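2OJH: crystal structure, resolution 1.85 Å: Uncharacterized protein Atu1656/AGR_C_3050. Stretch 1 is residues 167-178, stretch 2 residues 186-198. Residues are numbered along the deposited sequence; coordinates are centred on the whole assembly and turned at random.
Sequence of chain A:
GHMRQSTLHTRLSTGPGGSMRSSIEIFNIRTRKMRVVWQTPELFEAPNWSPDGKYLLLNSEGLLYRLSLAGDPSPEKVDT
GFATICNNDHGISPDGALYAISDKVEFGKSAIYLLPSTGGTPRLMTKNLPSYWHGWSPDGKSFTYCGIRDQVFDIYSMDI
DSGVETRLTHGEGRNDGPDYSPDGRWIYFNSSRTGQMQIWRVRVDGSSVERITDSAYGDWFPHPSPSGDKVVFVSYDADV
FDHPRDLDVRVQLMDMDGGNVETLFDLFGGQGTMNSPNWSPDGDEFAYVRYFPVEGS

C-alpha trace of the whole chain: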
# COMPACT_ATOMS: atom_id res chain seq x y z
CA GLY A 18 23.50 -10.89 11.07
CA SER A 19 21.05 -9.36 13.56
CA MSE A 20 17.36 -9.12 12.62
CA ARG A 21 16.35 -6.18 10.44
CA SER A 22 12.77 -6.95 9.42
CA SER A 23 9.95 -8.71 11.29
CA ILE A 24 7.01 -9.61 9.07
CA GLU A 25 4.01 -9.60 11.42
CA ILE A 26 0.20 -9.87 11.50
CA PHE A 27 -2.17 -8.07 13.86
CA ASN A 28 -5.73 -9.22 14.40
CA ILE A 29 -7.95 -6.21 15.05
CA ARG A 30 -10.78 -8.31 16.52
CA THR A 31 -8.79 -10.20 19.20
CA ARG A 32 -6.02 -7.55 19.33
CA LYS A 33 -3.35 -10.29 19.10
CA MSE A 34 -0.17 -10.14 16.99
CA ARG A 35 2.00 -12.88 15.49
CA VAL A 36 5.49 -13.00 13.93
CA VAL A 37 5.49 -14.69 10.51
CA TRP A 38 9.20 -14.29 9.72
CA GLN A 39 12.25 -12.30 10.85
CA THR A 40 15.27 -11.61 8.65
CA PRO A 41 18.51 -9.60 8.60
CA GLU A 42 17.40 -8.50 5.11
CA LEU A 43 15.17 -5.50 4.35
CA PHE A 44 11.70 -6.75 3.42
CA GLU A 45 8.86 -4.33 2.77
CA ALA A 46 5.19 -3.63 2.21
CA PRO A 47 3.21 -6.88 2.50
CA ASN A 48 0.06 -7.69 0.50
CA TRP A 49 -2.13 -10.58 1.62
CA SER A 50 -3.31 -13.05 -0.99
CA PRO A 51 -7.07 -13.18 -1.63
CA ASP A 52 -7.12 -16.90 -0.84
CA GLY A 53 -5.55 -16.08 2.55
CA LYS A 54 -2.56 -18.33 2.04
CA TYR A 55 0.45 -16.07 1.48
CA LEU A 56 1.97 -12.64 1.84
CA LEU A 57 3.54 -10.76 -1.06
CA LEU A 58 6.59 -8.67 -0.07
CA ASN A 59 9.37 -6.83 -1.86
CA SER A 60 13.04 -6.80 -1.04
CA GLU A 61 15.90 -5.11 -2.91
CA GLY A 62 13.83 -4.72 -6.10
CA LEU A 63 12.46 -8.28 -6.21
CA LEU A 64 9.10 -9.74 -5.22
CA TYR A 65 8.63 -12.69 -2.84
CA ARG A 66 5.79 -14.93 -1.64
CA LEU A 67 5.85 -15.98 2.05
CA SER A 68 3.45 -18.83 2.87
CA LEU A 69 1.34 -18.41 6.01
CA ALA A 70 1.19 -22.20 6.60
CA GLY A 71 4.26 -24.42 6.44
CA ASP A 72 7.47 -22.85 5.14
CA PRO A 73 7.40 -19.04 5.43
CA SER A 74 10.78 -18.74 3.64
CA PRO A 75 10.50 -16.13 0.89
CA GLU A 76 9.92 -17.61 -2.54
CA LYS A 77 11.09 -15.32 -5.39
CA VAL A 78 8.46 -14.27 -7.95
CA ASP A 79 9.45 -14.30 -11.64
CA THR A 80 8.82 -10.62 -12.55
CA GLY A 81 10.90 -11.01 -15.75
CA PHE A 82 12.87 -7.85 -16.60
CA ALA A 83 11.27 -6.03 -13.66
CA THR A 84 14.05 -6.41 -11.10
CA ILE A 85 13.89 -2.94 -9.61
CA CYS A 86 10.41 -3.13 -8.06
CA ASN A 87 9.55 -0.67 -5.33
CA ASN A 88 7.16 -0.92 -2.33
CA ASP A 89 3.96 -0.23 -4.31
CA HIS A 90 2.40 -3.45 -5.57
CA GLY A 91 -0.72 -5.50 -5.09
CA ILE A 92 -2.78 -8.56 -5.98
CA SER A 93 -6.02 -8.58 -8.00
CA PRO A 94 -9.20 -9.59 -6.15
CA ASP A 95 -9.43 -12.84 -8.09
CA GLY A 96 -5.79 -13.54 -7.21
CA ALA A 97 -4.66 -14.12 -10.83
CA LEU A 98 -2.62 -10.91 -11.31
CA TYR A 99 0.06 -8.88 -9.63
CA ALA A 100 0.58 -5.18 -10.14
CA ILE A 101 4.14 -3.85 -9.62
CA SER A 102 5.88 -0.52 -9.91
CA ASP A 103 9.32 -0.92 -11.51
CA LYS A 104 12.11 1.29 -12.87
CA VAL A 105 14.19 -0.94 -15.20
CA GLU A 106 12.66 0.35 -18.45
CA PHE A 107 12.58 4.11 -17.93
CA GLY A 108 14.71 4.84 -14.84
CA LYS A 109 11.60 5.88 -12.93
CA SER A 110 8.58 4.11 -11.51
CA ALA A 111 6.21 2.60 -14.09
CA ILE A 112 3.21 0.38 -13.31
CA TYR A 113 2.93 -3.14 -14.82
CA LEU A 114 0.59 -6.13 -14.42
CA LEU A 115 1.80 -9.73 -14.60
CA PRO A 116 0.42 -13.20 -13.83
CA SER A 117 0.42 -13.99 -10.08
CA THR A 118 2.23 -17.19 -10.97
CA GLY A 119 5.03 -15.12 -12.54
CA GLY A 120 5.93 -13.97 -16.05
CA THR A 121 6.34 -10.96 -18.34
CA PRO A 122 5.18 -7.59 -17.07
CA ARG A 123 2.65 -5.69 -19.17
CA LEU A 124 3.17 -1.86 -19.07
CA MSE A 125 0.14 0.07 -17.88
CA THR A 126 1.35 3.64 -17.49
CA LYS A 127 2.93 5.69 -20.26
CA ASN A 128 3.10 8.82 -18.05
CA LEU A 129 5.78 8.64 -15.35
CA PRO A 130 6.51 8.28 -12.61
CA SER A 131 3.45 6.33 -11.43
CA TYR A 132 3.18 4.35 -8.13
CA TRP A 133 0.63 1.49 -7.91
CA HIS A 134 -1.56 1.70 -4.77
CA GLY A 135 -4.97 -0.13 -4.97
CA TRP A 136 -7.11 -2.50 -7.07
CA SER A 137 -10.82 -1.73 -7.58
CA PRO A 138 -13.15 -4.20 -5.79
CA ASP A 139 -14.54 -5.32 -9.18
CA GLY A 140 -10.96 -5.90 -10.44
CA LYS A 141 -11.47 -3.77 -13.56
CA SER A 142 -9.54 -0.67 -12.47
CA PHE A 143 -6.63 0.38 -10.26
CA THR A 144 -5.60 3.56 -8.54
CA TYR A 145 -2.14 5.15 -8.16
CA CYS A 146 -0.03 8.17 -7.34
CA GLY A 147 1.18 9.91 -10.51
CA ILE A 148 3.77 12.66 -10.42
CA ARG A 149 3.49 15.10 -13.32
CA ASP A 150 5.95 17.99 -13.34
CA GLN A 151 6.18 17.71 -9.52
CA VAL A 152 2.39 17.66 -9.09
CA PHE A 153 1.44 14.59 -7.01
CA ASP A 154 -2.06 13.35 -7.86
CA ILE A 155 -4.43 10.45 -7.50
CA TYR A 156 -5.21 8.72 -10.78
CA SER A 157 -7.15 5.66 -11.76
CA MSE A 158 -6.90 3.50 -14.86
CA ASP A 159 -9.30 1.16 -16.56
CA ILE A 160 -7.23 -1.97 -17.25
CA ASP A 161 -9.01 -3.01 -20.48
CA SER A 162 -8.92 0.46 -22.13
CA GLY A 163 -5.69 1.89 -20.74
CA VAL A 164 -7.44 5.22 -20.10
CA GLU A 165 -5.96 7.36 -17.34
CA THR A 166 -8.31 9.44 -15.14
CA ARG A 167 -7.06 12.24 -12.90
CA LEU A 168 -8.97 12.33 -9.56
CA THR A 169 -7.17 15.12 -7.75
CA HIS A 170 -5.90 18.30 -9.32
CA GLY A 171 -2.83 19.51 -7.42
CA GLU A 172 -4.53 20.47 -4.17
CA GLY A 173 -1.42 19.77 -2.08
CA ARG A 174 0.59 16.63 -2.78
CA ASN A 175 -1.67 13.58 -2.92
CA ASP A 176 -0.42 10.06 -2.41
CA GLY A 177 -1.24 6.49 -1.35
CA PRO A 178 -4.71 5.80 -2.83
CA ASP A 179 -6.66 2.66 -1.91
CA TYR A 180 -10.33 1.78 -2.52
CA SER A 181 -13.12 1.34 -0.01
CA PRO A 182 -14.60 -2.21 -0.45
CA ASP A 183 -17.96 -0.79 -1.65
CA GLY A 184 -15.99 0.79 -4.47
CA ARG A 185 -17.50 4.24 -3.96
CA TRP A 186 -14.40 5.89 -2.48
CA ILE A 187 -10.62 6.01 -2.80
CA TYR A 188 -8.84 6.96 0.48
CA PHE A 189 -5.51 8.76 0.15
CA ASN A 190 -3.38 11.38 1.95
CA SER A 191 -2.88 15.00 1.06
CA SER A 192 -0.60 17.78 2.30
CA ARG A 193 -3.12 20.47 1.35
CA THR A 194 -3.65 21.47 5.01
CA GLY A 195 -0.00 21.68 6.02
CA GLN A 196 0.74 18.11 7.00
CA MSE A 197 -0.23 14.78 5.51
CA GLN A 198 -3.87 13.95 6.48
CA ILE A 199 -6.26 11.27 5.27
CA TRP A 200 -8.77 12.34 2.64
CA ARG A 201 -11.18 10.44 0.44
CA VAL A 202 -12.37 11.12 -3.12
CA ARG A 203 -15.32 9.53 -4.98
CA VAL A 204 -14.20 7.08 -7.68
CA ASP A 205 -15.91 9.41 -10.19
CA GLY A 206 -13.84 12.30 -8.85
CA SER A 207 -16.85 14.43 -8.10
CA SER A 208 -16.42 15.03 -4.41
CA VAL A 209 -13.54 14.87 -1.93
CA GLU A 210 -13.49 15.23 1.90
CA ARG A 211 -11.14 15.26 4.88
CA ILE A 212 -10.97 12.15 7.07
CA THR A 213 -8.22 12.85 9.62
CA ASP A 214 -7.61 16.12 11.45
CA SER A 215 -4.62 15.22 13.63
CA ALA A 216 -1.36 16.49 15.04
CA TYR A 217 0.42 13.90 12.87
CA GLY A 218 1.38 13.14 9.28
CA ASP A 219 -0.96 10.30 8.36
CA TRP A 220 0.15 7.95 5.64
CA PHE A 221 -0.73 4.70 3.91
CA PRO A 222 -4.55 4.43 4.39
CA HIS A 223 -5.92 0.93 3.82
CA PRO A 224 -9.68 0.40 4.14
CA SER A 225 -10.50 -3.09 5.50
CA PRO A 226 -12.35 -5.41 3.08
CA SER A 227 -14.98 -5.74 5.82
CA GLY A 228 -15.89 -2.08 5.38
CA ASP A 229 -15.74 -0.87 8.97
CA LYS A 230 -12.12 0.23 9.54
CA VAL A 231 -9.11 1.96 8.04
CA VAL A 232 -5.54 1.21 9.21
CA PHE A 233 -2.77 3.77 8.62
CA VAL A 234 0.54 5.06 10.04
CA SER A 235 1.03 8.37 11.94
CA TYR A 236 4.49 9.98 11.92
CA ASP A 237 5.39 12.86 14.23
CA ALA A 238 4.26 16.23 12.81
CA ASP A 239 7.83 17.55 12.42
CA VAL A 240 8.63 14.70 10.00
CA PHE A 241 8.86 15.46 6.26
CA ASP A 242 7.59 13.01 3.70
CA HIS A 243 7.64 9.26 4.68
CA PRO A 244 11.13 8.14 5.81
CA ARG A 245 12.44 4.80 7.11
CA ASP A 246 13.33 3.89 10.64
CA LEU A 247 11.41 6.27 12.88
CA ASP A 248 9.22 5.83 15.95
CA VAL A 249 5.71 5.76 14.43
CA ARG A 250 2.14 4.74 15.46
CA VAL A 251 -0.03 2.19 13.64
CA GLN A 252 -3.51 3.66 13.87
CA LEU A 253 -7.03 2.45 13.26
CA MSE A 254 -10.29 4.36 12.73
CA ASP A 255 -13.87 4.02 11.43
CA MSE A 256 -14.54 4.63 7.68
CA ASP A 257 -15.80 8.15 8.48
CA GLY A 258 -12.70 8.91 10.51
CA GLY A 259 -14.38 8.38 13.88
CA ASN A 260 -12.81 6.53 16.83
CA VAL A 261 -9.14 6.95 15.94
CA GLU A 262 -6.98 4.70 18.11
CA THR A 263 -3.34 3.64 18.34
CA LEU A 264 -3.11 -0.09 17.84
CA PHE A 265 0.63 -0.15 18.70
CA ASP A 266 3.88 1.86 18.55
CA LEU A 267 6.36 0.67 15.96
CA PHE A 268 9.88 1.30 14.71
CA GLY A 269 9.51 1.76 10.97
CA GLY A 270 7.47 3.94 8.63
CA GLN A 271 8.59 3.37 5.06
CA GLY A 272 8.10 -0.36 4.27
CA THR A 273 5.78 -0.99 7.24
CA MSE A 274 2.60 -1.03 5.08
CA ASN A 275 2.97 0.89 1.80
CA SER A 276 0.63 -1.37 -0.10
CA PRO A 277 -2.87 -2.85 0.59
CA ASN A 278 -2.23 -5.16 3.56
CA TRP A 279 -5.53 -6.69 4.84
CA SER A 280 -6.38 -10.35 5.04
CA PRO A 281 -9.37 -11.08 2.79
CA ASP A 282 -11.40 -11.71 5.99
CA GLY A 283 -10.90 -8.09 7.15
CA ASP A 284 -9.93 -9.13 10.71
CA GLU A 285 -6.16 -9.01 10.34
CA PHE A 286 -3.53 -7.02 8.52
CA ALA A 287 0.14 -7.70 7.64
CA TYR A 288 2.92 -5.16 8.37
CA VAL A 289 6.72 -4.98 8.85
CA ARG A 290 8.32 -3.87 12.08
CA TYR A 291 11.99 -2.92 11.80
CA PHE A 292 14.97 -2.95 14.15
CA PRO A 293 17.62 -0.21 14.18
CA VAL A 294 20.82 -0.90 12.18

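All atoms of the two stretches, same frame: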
# COMPACT_ATOMS: atom_id res chain seq x y z
N ARG A 167 -7.65 11.45 -13.98
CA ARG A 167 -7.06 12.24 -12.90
C ARG A 167 -8.15 12.58 -11.86
O ARG A 167 -9.18 13.18 -12.20
CB ARG A 167 -6.48 13.51 -13.52
CG ARG A 167 -5.62 14.30 -12.59
CD ARG A 167 -5.01 15.48 -13.27
NE ARG A 167 -4.40 16.38 -12.30
CZ ARG A 167 -3.97 17.60 -12.58
NH1 ARG A 167 -4.11 18.09 -13.80
NH2 ARG A 167 -3.42 18.35 -11.62
N LEU A 168 -7.94 12.18 -10.60
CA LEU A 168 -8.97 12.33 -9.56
C LEU A 168 -8.74 13.48 -8.61
O LEU A 168 -9.68 13.96 -7.98
CB LEU A 168 -9.15 11.04 -8.77
CG LEU A 168 -9.62 9.87 -9.65
CD1 LEU A 168 -9.46 8.59 -8.90
CD2 LEU A 168 -11.07 10.03 -10.12
N THR A 169 -7.49 13.89 -8.47
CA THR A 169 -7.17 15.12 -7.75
C THR A 169 -6.42 16.02 -8.70
O THR A 169 -5.86 15.55 -9.69
CB THR A 169 -6.39 14.88 -6.43
OG1 THR A 169 -5.11 14.27 -6.70
CG2 THR A 169 -7.17 13.99 -5.48
N HIS A 170 -6.40 17.31 -8.40
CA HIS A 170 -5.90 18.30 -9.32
C HIS A 170 -4.95 19.27 -8.63
O HIS A 170 -5.12 20.48 -8.71
CB HIS A 170 -7.08 18.99 -10.04
CG HIS A 170 -7.90 18.06 -10.88
ND1 HIS A 170 -8.95 17.32 -10.36
CD2 HIS A 170 -7.77 17.68 -12.17
CE1 HIS A 170 -9.45 16.55 -11.31
NE2 HIS A 170 -8.75 16.75 -12.42
N GLY A 171 -3.94 18.72 -7.96
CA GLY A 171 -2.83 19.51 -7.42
C GLY A 171 -3.14 20.29 -6.17
O GLY A 171 -2.41 21.22 -5.83
N GLU A 172 -4.22 19.93 -5.49
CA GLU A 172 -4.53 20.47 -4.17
C GLU A 172 -3.59 19.77 -3.19
O GLU A 172 -3.86 18.66 -2.76
CB GLU A 172 -5.99 20.18 -3.77
CG GLU A 172 -7.05 20.72 -4.74
CD GLU A 172 -7.45 19.68 -5.80
OE1 GLU A 172 -6.85 18.59 -5.82
OE2 GLU A 172 -8.36 19.94 -6.60
N GLY A 173 -2.47 20.41 -2.88
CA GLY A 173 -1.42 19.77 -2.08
C GLY A 173 -0.78 18.64 -2.85
O GLY A 173 -1.06 18.47 -4.04
N ARG A 174 0.11 17.89 -2.20
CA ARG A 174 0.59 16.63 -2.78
C ARG A 174 -0.35 15.52 -2.33
O ARG A 174 -0.77 15.49 -1.19
CB ARG A 174 2.02 16.30 -2.34
CG ARG A 174 3.03 17.42 -2.55
CD ARG A 174 4.41 16.94 -2.15
NE ARG A 174 5.44 17.87 -2.57
CZ ARG A 174 6.74 17.73 -2.33
NH1 ARG A 174 7.18 16.68 -1.66
NH2 ARG A 174 7.58 18.65 -2.74
N ASN A 175 -0.68 14.60 -3.23
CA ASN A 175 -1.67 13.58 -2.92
C ASN A 175 -1.06 12.24 -3.24
O ASN A 175 -0.53 12.06 -4.33
CB ASN A 175 -2.94 13.80 -3.75
CG ASN A 175 -3.49 15.18 -3.56
OD1 ASN A 175 -4.04 15.51 -2.49
ND2 ASN A 175 -3.29 16.03 -4.56
N ASP A 176 -1.16 11.31 -2.30
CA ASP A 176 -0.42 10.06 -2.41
C ASP A 176 -1.20 8.91 -1.79
O ASP A 176 -2.26 9.11 -1.17
CB ASP A 176 0.91 10.23 -1.69
CG ASP A 176 1.99 9.28 -2.18
OD1 ASP A 176 1.69 8.24 -2.80
OD2 ASP A 176 3.16 9.60 -1.93
N GLY A 177 -0.70 7.69 -2.01
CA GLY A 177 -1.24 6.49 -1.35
C GLY A 177 -2.73 6.21 -1.42
O GLY A 177 -3.38 6.05 -0.37
N PRO A 178 -3.29 6.11 -2.66
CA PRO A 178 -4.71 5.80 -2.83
C PRO A 178 -5.07 4.34 -2.67
O PRO A 178 -4.35 3.45 -3.18
CB PRO A 178 -4.99 6.24 -4.28
CG PRO A 178 -3.68 6.15 -4.97
CD PRO A 178 -2.60 6.32 -3.95
N TRP A 186 -15.42 4.93 -2.91
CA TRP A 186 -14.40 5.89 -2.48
C TRP A 186 -12.99 5.37 -2.69
O TRP A 186 -12.74 4.15 -2.66
CB TRP A 186 -14.56 6.21 -0.99
CG TRP A 186 -15.83 6.89 -0.61
CD1 TRP A 186 -16.96 6.30 -0.14
CD2 TRP A 186 -16.09 8.30 -0.64
NE1 TRP A 186 -17.92 7.26 0.12
CE2 TRP A 186 -17.41 8.49 -0.18
CE3 TRP A 186 -15.33 9.43 -1.01
CZ2 TRP A 186 -17.99 9.76 -0.08
CZ3 TRP A 186 -15.91 10.69 -0.91
CH2 TRP A 186 -17.23 10.84 -0.44
N ILE A 187 -12.05 6.31 -2.86
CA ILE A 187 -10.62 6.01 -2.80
C ILE A 187 -10.09 6.87 -1.64
O ILE A 187 -10.28 8.08 -1.65
CB ILE A 187 -9.92 6.38 -4.12
CG1 ILE A 187 -10.29 5.35 -5.23
CG2 ILE A 187 -8.39 6.46 -3.93
CD1 ILE A 187 -10.10 5.89 -6.63
N TYR A 188 -9.46 6.24 -0.64
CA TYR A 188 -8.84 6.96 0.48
C TYR A 188 -7.39 7.20 0.10
O TYR A 188 -6.75 6.37 -0.61
CB TYR A 188 -8.90 6.12 1.78
CG TYR A 188 -10.27 6.06 2.44
CD1 TYR A 188 -11.36 5.41 1.83
CD2 TYR A 188 -10.50 6.68 3.68
CE1 TYR A 188 -12.64 5.40 2.46
CE2 TYR A 188 -11.74 6.65 4.30
CZ TYR A 188 -12.80 6.02 3.69
OH TYR A 188 -14.01 6.01 4.32
N PHE A 189 -6.86 8.35 0.52
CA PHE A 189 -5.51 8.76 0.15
C PHE A 189 -5.04 9.79 1.18
O PHE A 189 -5.80 10.12 2.12
CB PHE A 189 -5.48 9.31 -1.30
CG PHE A 189 -6.23 10.62 -1.48
CD1 PHE A 189 -7.62 10.64 -1.65
CD2 PHE A 189 -5.53 11.82 -1.47
CE1 PHE A 189 -8.30 11.84 -1.79
CE2 PHE A 189 -6.22 13.05 -1.62
CZ PHE A 189 -7.61 13.05 -1.77
N ASN A 190 -3.79 10.25 1.08
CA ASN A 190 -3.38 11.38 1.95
C ASN A 190 -3.01 12.63 1.16
O ASN A 190 -2.60 12.55 0.00
CB ASN A 190 -2.29 10.99 2.98
CG ASN A 190 -0.97 10.52 2.35
OD1 ASN A 190 -0.89 10.14 1.18
ND2 ASN A 190 0.05 10.50 3.16
N SER A 191 -3.15 13.80 1.78
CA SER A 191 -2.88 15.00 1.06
C SER A 191 -2.23 15.98 2.01
O SER A 191 -2.57 16.02 3.21
CB SER A 191 -4.20 15.57 0.52
OG SER A 191 -4.00 16.76 -0.21
N SER A 192 -1.29 16.77 1.49
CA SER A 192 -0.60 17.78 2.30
C SER A 192 -1.30 19.13 2.24
O SER A 192 -0.78 20.11 2.78
CB SER A 192 0.83 17.99 1.80
OG SER A 192 0.82 18.47 0.45
N ARG A 193 -2.47 19.18 1.60
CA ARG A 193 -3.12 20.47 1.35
C ARG A 193 -3.35 21.32 2.60
O ARG A 193 -3.46 22.55 2.51
CB ARG A 193 -4.41 20.31 0.50
CG ARG A 193 -5.65 19.77 1.22
CD ARG A 193 -6.74 19.38 0.22
NE ARG A 193 -6.36 18.23 -0.61
CZ ARG A 193 -7.11 17.69 -1.57
NH1 ARG A 193 -8.32 18.18 -1.84
NH2 ARG A 193 -6.66 16.64 -2.26
N THR A 194 -3.41 20.69 3.77
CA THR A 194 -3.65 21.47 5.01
C THR A 194 -2.38 21.79 5.77
O THR A 194 -2.44 22.38 6.85
CB THR A 194 -4.61 20.76 5.97
OG1 THR A 194 -4.11 19.44 6.25
CG2 THR A 194 -6.04 20.67 5.39
N GLY A 195 -1.23 21.36 5.28
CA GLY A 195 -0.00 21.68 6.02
C GLY A 195 0.79 20.46 6.41
O GLY A 195 2.02 20.48 6.38
N GLN A 196 0.09 19.39 6.76
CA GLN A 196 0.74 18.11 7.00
C GLN A 196 -0.05 17.04 6.27
O GLN A 196 -1.16 17.30 5.78
CB GLN A 196 0.88 17.82 8.50
CG GLN A 196 -0.43 17.72 9.26
CD GLN A 196 -0.31 18.08 10.74
OE1 GLN A 196 0.20 19.14 11.10
NE2 GLN A 196 -0.81 17.20 11.60
N MSE A 197 0.52 15.85 6.14
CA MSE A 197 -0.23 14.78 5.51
C MSE A 197 -1.42 14.41 6.42
O MSE A 197 -1.24 14.22 7.64
CB MSE A 197 0.65 13.57 5.24
CG MSE A 197 1.57 13.69 4.01
SE MSE A 197 0.58 14.14 2.39
CE MSE A 197 1.43 13.12 0.97
N GLN A 198 -2.62 14.38 5.84
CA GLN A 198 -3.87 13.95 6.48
C GLN A 198 -4.59 13.02 5.54
O GLN A 198 -4.35 13.08 4.31
CB GLN A 198 -4.77 15.13 6.74
CG GLN A 198 -4.10 16.22 7.58
CD GLN A 198 -4.04 15.87 9.06
OE1 GLN A 198 -4.84 16.36 9.83
NE2 GLN A 198 -3.08 15.04 9.45
O HOH W 1 -8.65 16.88 -4.41

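What anchors the polar centre of the contact? The side-chain oxygen of Asn 175 accepts two hydrogen bonds, from Ser 191 OG to Asn 175 OD1 (2.6 Å) and from Arg 193 NH2 to Asn 175 OD1 (2.9 Å). The same hydroxyl also accepts a hydrogen bond from Arg 193 NE, 2.8 Å from Ser 191 OG, so it both donates and accepts. Arg 193 NE and Arg 193 NH2 thus both donate into this cluster, to Ser 191 OG and Asn 175 OD1, which fixes where the guanidinium edge points. Asparagine suits this buried position, since its amide nitrogen turns back to its own stretch, with Asn 175 ND2 bonding Glu 172 O at 3.2 Å.

How do the backbones join? The strands run antiparallel, and Asp 176 and Asn 190 form a hydrogen-bonded pair, with Asp 176 N to Asn 190 O and Asn 190 N to Asp 176 O both 3.0 Å. Beyond the Asn 175 and Ser 191 pair, Ser 192 N donates to Arg 174 O (3.0 Å), while Arg 174 N donates to the side chain, Ser 192 OG (2.8 Å). A serine hydroxyl thus takes the place of a carbonyl acceptor.

Why does Glu 172 lie beside Arg 193? Glu 172 CB sits over one face of the guanidinium, 3.5 Å from Arg 193 CZ. Its carboxylate is no salt-bridge partner, but a water links the two, accepting from Arg 193 NH1 (2.9 Å) and donating weakly to Glu 172 OE1 (2.9 Å). At Gly 173 the chains are so close that a CB would clash with Arg 193 N, and the positive phi also favours glycine.

What fills the apolar end? Ile 187 packs against two residues, Leu 168 CD1 to Ile 187 CD1 at 3.6 Å and Pro 178 CB to Ile 187 CG2 at 3.4 Å. Thr 169 CG2 lies 3.9 Å from Phe 189 CZ, so the threonine methyl joins this buried packing.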